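Local coordinates for putative succinylglutamate desuccinylase / aspartoacylase (Shewanella amazonensis, PDB 3FMC), which is probably a zinc-dependent hydrolase of the succinylglutamate desuccinylase/aspartoacylase family, acting on ester bonds, at residues C[191-202]-C[277-287]. Numbering follows the deposited sequence.
Sequences AQYFSIPYTLLI and PKPMKRYGCFL
The carbonyl oxygen of F194 is gripped side-on by the R282 guanidinium, NE at 3.0 Å and NH2 at 2.8 Å, with the F194 oxygen close to the guanidinium plane. An extended chain (chi2 175°, chi3 176°) carries the group there. NH2 also donates to K278 O at 2.7 Å, so R282 ties the 191-196 turn to the bend of its own segment. Its flat group is sandwiched, Q192 O over the centre of one face and M280 CG over the other. A leucine in its place would probably leave the carbonyls of F194 and K278 without these donors. The selenomethionine methyl CE of M280 presses on P197, 3.3 Å from its N. Beyond P197, strands 198-202 and 283-286 run parallel in the probable zinc-hydrolase domain, flanked by 176-184 beyond the first and by 366-367, antiparallel, beyond the second. Five backbone hydrogen bonds join them, from Y283 N–P197 O at one end to L287 N–L201 O at the other. The rings of Y198 and Y283 point the same way, planes at 22° but slid apart with little overlap. L200 CD2 meets C285 SG on the same face; on the other, L201 CD1 lies 4.1 Å above the F286 ring, toward its rim.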
ATOM      1  N   ALA C 191      32.050  20.891   3.441  1.00 17.54           N
ATOM      2  CA  ALA C 191      31.868  20.373   2.095  1.00 17.57           C
ATOM      3  C   ALA C 191      33.180  20.127   1.369  1.00 17.02           C
ATOM      4  O   ALA C 191      33.256  19.252   0.542  1.00 20.46           O
ATOM      5  CB  ALA C 191      30.938  21.318   1.273  1.00 15.87           C
ATOM      6  N   GLN C 192      34.218  20.876   1.727  1.00 16.86           N
ATOM      7  CA  GLN C 192      35.542  20.733   1.109  1.00 19.69           C
ATOM      8  C   GLN C 192      36.216  19.396   1.415  1.00 23.37           C
ATOM      9  O   GLN C 192      37.123  19.021   0.689  1.00 24.64           O
ATOM     10  CB  GLN C 192      36.479  21.879   1.535  1.00 20.64           C
ATOM     11  CG  GLN C 192      36.012  23.271   1.155  1.00 23.89           C
ATOM     12  CD  GLN C 192      35.929  23.484  -0.351  1.00 26.88           C
ATOM     13  OE1 GLN C 192      36.821  23.098  -1.099  1.00 30.21           O
ATOM     14  NE2 GLN C 192      34.850  24.115  -0.795  1.00 32.70           N
ATOM     15  N   TYR C 193      35.744  18.660   2.430  1.00 20.26           N
ATOM     16  CA  TYR C 193      36.389  17.398   2.867  1.00 21.62           C
ATOM     17  C   TYR C 193      35.733  16.146   2.357  1.00 23.09           C
ATOM     18  O   TYR C 193      36.407  15.133   2.093  1.00 22.87           O
ATOM     19  CB  TYR C 193      36.538  17.407   4.399  1.00 21.92           C
ATOM     20  CG  TYR C 193      37.330  18.599   4.839  1.00 18.65           C
ATOM     21  CD1 TYR C 193      38.731  18.624   4.734  1.00 27.28           C
ATOM     22  CD2 TYR C 193      36.706  19.733   5.281  1.00 19.35           C
ATOM     23  CE1 TYR C 193      39.455  19.752   5.077  1.00 23.04           C
ATOM     24  CE2 TYR C 193      37.422  20.856   5.638  1.00 23.92           C
ATOM     25  CZ  TYR C 193      38.796  20.860   5.539  1.00 32.41           C
ATOM     26  OH  TYR C 193      39.458  22.021   5.915  1.00 28.74           O
ATOM     27  N   PHE C 194      34.406  16.179   2.200  1.00 20.96           N
ATOM     28  CA  PHE C 194      33.696  15.037   1.653  1.00 20.17           C
ATOM     29  C   PHE C 194      33.906  14.959   0.119  1.00 20.00           C
ATOM     30  O   PHE C 194      34.416  15.908  -0.478  1.00 20.57           O
ATOM     31  CB  PHE C 194      32.194  15.113   1.998  1.00 20.97           C
ATOM     32  CG  PHE C 194      31.912  15.081   3.483  1.00 16.45           C
ATOM     33  CD1 PHE C 194      31.777  13.873   4.156  1.00 17.61           C
ATOM     34  CD2 PHE C 194      31.784  16.246   4.204  1.00 20.45           C
ATOM     35  CE1 PHE C 194      31.530  13.852   5.523  1.00 14.20           C
ATOM     36  CE2 PHE C 194      31.512  16.222   5.571  1.00 20.01           C
ATOM     37  CZ  PHE C 194      31.377  15.027   6.215  1.00 18.55           C
ATOM     38  N   SER C 195      33.554  13.815  -0.457  1.00 18.88           N
ATOM     39  CA  SER C 195      33.636  13.536  -1.899  1.00 24.14           C
ATOM     40  C   SER C 195      32.229  13.679  -2.537  1.00 22.40           C
ATOM     41  O   SER C 195      31.697  12.753  -3.177  1.00 21.15           O
ATOM     42  CB  SER C 195      34.177  12.127  -2.100  1.00 24.36           C
ATOM     43  OG  SER C 195      35.472  12.038  -1.509  1.00 27.90           O
ATOM     44  N   ILE C 196      31.672  14.874  -2.348  1.00 20.42           N
ATOM     45  CA  ILE C 196      30.312  15.176  -2.781  1.00 17.32           C
ATOM     46  C   ILE C 196      30.304  16.455  -3.630  1.00 13.26           C
ATOM     47  O   ILE C 196      30.595  17.553  -3.130  1.00 17.42           O
ATOM     48  CB  ILE C 196      29.391  15.282  -1.552  1.00 14.52           C
ATOM     49  CG1 ILE C 196      29.420  13.935  -0.777  1.00 17.85           C
ATOM     50  CG2 ILE C 196      27.945  15.601  -2.021  1.00 17.13           C
ATOM     51  CD1 ILE C 196      28.651  13.863   0.543  1.00 18.19           C
ATOM     52  N   PRO C 197      29.915  16.317  -4.907  1.00 18.93           N
ATOM     53  CA  PRO C 197      29.968  17.444  -5.855  1.00 17.00           C
ATOM     54  C   PRO C 197      28.990  18.586  -5.589  1.00 16.16           C
ATOM     55  O   PRO C 197      29.270  19.708  -5.958  1.00 18.67           O
ATOM     56  CB  PRO C 197      29.725  16.752  -7.213  1.00 18.63           C
ATOM     57  CG  PRO C 197      28.906  15.545  -6.915  1.00 25.17           C
ATOM     58  CD  PRO C 197      29.383  15.090  -5.529  1.00 21.39           C
ATOM     59  N   TYR C 198      27.852  18.315  -4.934  1.00 16.28           N
ATOM     60  CA  TYR C 198      26.805  19.338  -4.745  1.00 15.44           C
ATOM     61  C   TYR C 198      26.340  19.451  -3.317  1.00 15.49           C
ATOM     62  O   TYR C 198      25.948  18.456  -2.697  1.00 17.20           O
ATOM     63  CB  TYR C 198      25.634  19.030  -5.698  1.00 15.52           C
ATOM     64  CG  TYR C 198      26.035  19.194  -7.163  1.00 14.53           C
ATOM     65  CD1 TYR C 198      26.197  20.471  -7.704  1.00 19.28           C
ATOM     66  CD2 TYR C 198      26.338  18.116  -7.961  1.00 15.72           C
ATOM     67  CE1 TYR C 198      26.621  20.650  -9.004  1.00 18.83           C
ATOM     68  CE2 TYR C 198      26.734  18.302  -9.292  1.00 22.41           C
ATOM     69  CZ  TYR C 198      26.880  19.580  -9.784  1.00 20.52           C
ATOM     70  OH  TYR C 198      27.267  19.817 -11.099  1.00 27.65           O
ATOM     71  N   THR C 199      26.367  20.666  -2.788  1.00 15.27           N
ATOM     72  CA  THR C 199      26.009  20.901  -1.400  1.00 17.30           C
ATOM     73  C   THR C 199      24.904  21.973  -1.263  1.00 19.01           C
ATOM     74  O   THR C 199      24.959  23.021  -1.887  1.00 15.55           O
ATOM     75  CB  THR C 199      27.245  21.341  -0.562  1.00 25.38           C
ATOM     76  OG1 THR C 199      28.340  20.333  -0.649  1.00 22.77           O
ATOM     77  CG2 THR C 199      26.838  21.627   0.881  1.00 18.61           C
ATOM     78  N   LEU C 200      23.916  21.672  -0.428  1.00 17.76           N
ATOM     79  CA  LEU C 200      22.852  22.602  -0.050  1.00 16.79           C
ATOM     80  C   LEU C 200      23.241  23.195   1.293  1.00 14.84           C
ATOM     81  O   LEU C 200      23.437  22.458   2.273  1.00 17.26           O
ATOM     82  CB  LEU C 200      21.500  21.878   0.084  1.00 17.37           C
ATOM     83  CG  LEU C 200      20.922  21.390  -1.244  1.00 23.77           C
ATOM     84  CD1 LEU C 200      19.912  20.303  -1.149  1.00 37.74           C
ATOM     85  CD2 LEU C 200      20.369  22.607  -2.006  1.00 19.55           C
ATOM     86  N   LEU C 201      23.427  24.512   1.327  1.00 15.62           N
ATOM     87  CA  LEU C 201      23.723  25.257   2.555  1.00 15.81           C
ATOM     88  C   LEU C 201      22.413  25.647   3.212  1.00 16.42           C
ATOM     89  O   LEU C 201      21.565  26.349   2.621  1.00 16.57           O
ATOM     90  CB  LEU C 201      24.607  26.476   2.242  1.00 16.05           C
ATOM     91  CG  LEU C 201      25.986  26.198   1.628  1.00 16.81           C
ATOM     92  CD1 LEU C 201      26.664  27.479   1.154  1.00 21.54           C
ATOM     93  CD2 LEU C 201      26.876  25.445   2.616  1.00 15.99           C
ATOM     94  N   ILE C 202      22.229  25.191   4.458  1.00 14.44           N
ATOM     95  CA  ILE C 202      20.941  25.299   5.136  1.00 16.87           C
ATOM     96  C   ILE C 202      20.997  26.205   6.359  1.00 19.09           C
ATOM     97  O   ILE C 202      22.019  26.270   7.061  1.00 20.59           O
ATOM     98  CB  ILE C 202      20.329  23.864   5.430  1.00 16.61           C
ATOM     99  CG1 ILE C 202      21.046  23.133   6.574  1.00 18.07           C
ATOM    100  CG2 ILE C 202      20.304  22.972   4.152  1.00 12.92           C
ATOM    101  CD1 ILE C 202      20.306  21.823   6.951  1.00 15.36           C
ATOM    102  N   PRO C 277      41.386  15.631   1.314  1.00 24.55           N
ATOM    103  CA  PRO C 277      40.202  15.546   0.452  1.00 25.26           C
ATOM    104  C   PRO C 277      40.514  15.172  -0.977  1.00 29.19           C
ATOM    105  O   PRO C 277      41.584  15.561  -1.524  1.00 30.52           O
ATOM    106  CB  PRO C 277      39.647  16.978   0.475  1.00 24.09           C
ATOM    107  CG  PRO C 277      40.165  17.560   1.693  1.00 29.26           C
ATOM    108  CD  PRO C 277      41.555  16.988   1.833  1.00 28.18           C
ATOM    109  N   LYS C 278      39.597  14.403  -1.565  1.00 29.13           N
ATOM    110  CA  LYS C 278      39.694  14.024  -2.962  1.00 33.28           C
ATOM    111  C   LYS C 278      39.618  15.295  -3.784  1.00 32.88           C
ATOM    112  O   LYS C 278      38.771  16.150  -3.522  1.00 31.09           O
ATOM    113  CB  LYS C 278      38.560  13.113  -3.339  1.00 29.47           C
ATOM    114  CG  LYS C 278      38.579  12.654  -4.778  1.00 32.28           C
ATOM    115  CD  LYS C 278      37.386  11.759  -5.033  1.00 37.27           C
ATOM    116  CE  LYS C 278      37.321  11.283  -6.487  1.00 40.41           C
ATOM    117  NZ  LYS C 278      35.974  10.722  -6.732  1.00 49.07           N
ATOM    118  N   PRO C 279      40.546  15.467  -4.755  1.00 33.77           N
ATOM    119  CA  PRO C 279      40.420  16.686  -5.553  1.00 32.23           C
ATOM    120  C   PRO C 279      39.230  16.499  -6.561  1.00 32.07           C
ATOM    121  O   PRO C 279      39.058  15.431  -7.182  1.00 30.44           O
ATOM    122  CB  PRO C 279      41.806  16.828  -6.215  1.00 34.94           C
ATOM    123  CG  PRO C 279      42.370  15.483  -6.213  1.00 31.77           C
ATOM    124  CD  PRO C 279      41.692  14.638  -5.177  1.00 35.04           C
HETATM  125  N   MSE C 280      38.359  17.509  -6.588  1.00 33.13           N
HETATM  126  CA  MSE C 280      37.150  17.524  -7.432  1.00 29.91           C
HETATM  127  C   MSE C 280      36.525  18.892  -7.278  1.00 28.89           C
HETATM  128  O   MSE C 280      36.781  19.593  -6.295  1.00 29.13           O
HETATM  129  CB  MSE C 280      36.154  16.425  -7.034  1.00 31.23           C
HETATM  130  CG  MSE C 280      35.704  16.490  -5.591  1.00 17.46           C
HETATM  131 SE   MSE C 280      34.562  15.041  -5.160  0.75 28.93          SE
HETATM  132  CE  MSE C 280      32.990  15.734  -5.931  1.00 23.09           C
ATOM    133  N   LYS C 281      35.729  19.308  -8.264  1.00 28.91           N
ATOM    134  CA  LYS C 281      35.037  20.611  -8.166  1.00 27.84           C
ATOM    135  C   LYS C 281      33.860  20.384  -7.233  1.00 22.30           C
ATOM    136  O   LYS C 281      33.246  19.310  -7.263  1.00 25.72           O
ATOM    137  CB  LYS C 281      34.515  21.095  -9.517  1.00 30.21           C
ATOM    138  CG  LYS C 281      35.580  21.548 -10.491  1.00 38.31           C
ATOM    139  CD  LYS C 281      36.015  22.973 -10.231  1.00 46.25           C
ATOM    140  CE  LYS C 281      36.770  23.512 -11.433  1.00 54.47           C
ATOM    141  NZ  LYS C 281      37.786  22.524 -11.916  1.00 54.74           N
ATOM    142  N   ARG C 282      33.621  21.371  -6.383  1.00 23.64           N
ATOM    143  CA  ARG C 282      32.563  21.303  -5.390  1.00 22.57           C
ATOM    144  C   ARG C 282      31.708  22.513  -5.503  1.00 21.49           C
ATOM    145  O   ARG C 282      32.182  23.665  -5.364  1.00 23.79           O
ATOM    146  CB  ARG C 282      33.142  21.171  -3.985  1.00 20.76           C
ATOM    147  CG  ARG C 282      33.750  19.790  -3.743  1.00 20.18           C
ATOM    148  CD  ARG C 282      34.426  19.735  -2.349  1.00 23.88           C
ATOM    149  NE  ARG C 282      34.918  18.391  -2.063  1.00 24.09           N
ATOM    150  CZ  ARG C 282      36.158  17.967  -2.348  1.00 27.45           C
ATOM    151  NH1 ARG C 282      37.025  18.784  -2.917  1.00 33.23           N
ATOM    152  NH2 ARG C 282      36.521  16.719  -2.092  1.00 27.77           N
ATOM    153  N   TYR C 283      30.404  22.266  -5.684  1.00 17.66           N
ATOM    154  CA  TYR C 283      29.467  23.351  -5.870  1.00 18.35           C
ATOM    155  C   TYR C 283      28.435  23.393  -4.772  1.00 18.20           C
ATOM    156  O   TYR C 283      28.210  22.394  -4.093  1.00 21.88           O
ATOM    157  CB  TYR C 283      28.741  23.197  -7.205  1.00 20.72           C
ATOM    158  CG  TYR C 283      29.694  23.216  -8.371  1.00 19.55           C
ATOM    159  CD1 TYR C 283      30.119  24.417  -8.942  1.00 27.28           C
ATOM    160  CD2 TYR C 283      30.180  22.051  -8.871  1.00 22.03           C
ATOM    161  CE1 TYR C 283      31.017  24.415 -10.004  1.00 26.85           C
ATOM    162  CE2 TYR C 283      31.057  22.045  -9.920  1.00 24.33           C
ATOM    163  CZ  TYR C 283      31.458  23.220 -10.480  1.00 24.10           C
ATOM    164  OH  TYR C 283      32.386  23.129 -11.497  1.00 32.64           O
ATOM    165  N   GLY C 284      27.808  24.554  -4.604  1.00 19.83           N
ATOM    166  CA  GLY C 284      26.763  24.721  -3.600  1.00 21.32           C
ATOM    167  C   GLY C 284      25.679  25.670  -4.036  1.00 21.50           C
ATOM    168  O   GLY C 284      25.752  26.270  -5.116  1.00 19.64           O
ATOM    169  N   CYS C 285      24.610  25.694  -3.248  1.00 19.53           N
ATOM    170  CA  CYS C 285      23.560  26.684  -3.400  1.00 18.27           C
ATOM    171  C   CYS C 285      22.876  26.793  -2.053  1.00 17.74           C
ATOM    172  O   CYS C 285      22.962  25.863  -1.233  1.00 19.17           O
ATOM    173  CB  CYS C 285      22.618  26.398  -4.561  1.00 25.78           C
ATOM    174  SG  CYS C 285      21.196  25.392  -4.239  1.00 19.87           S
ATOM    175  N   PHE C 286      22.282  27.943  -1.770  1.00 17.57           N
ATOM    176  CA  PHE C 286      21.540  28.112  -0.558  1.00 17.04           C
ATOM    177  C   PHE C 286      20.210  27.364  -0.745  1.00 15.79           C
ATOM    178  O   PHE C 286      19.650  27.343  -1.843  1.00 13.40           O
ATOM    179  CB  PHE C 286      21.323  29.580  -0.230  1.00 19.61           C
ATOM    180  CG  PHE C 286      22.584  30.246   0.197  1.00 19.41           C
ATOM    181  CD1 PHE C 286      23.013  30.128   1.489  1.00 18.49           C
ATOM    182  CD2 PHE C 286      23.392  30.894  -0.717  1.00 26.34           C
ATOM    183  CE1 PHE C 286      24.196  30.698   1.895  1.00 24.56           C
ATOM    184  CE2 PHE C 286      24.573  31.470  -0.303  1.00 25.92           C
ATOM    185  CZ  PHE C 286      24.966  31.364   1.011  1.00 25.09           C
ATOM    186  N   LEU C 287      19.705  26.812   0.347  1.00 15.25           N
ATOM    187  CA  LEU C 287      18.533  25.938   0.322  1.00 17.37           C
ATOM    188  C   LEU C 287      17.326  26.547  -0.369  1.00 18.61           C
ATOM    189  O   LEU C 287      16.588  25.827  -1.065  1.00 16.77           O
ATOM    190  CB  LEU C 287      18.164  25.529   1.729  1.00 16.33           C
ATOM    191  CG  LEU C 287      16.986  24.566   1.887  1.00 15.60           C
ATOM    192  CD1 LEU C 287      17.287  23.191   1.257  1.00 17.21           C
ATOM    193  CD2 LEU C 287      16.620  24.488   3.389  1.00 13.88           C
TER
HETATM  194  O   HOH W   1      36.870  22.069  -3.653  1.00 32.24           O
HETATM  195  O   HOH W   2      37.208  13.530  -0.137  1.00 22.12           O
HETATM  196  O   HOH W   3      29.847  20.276  -2.781  1.00 17.18           O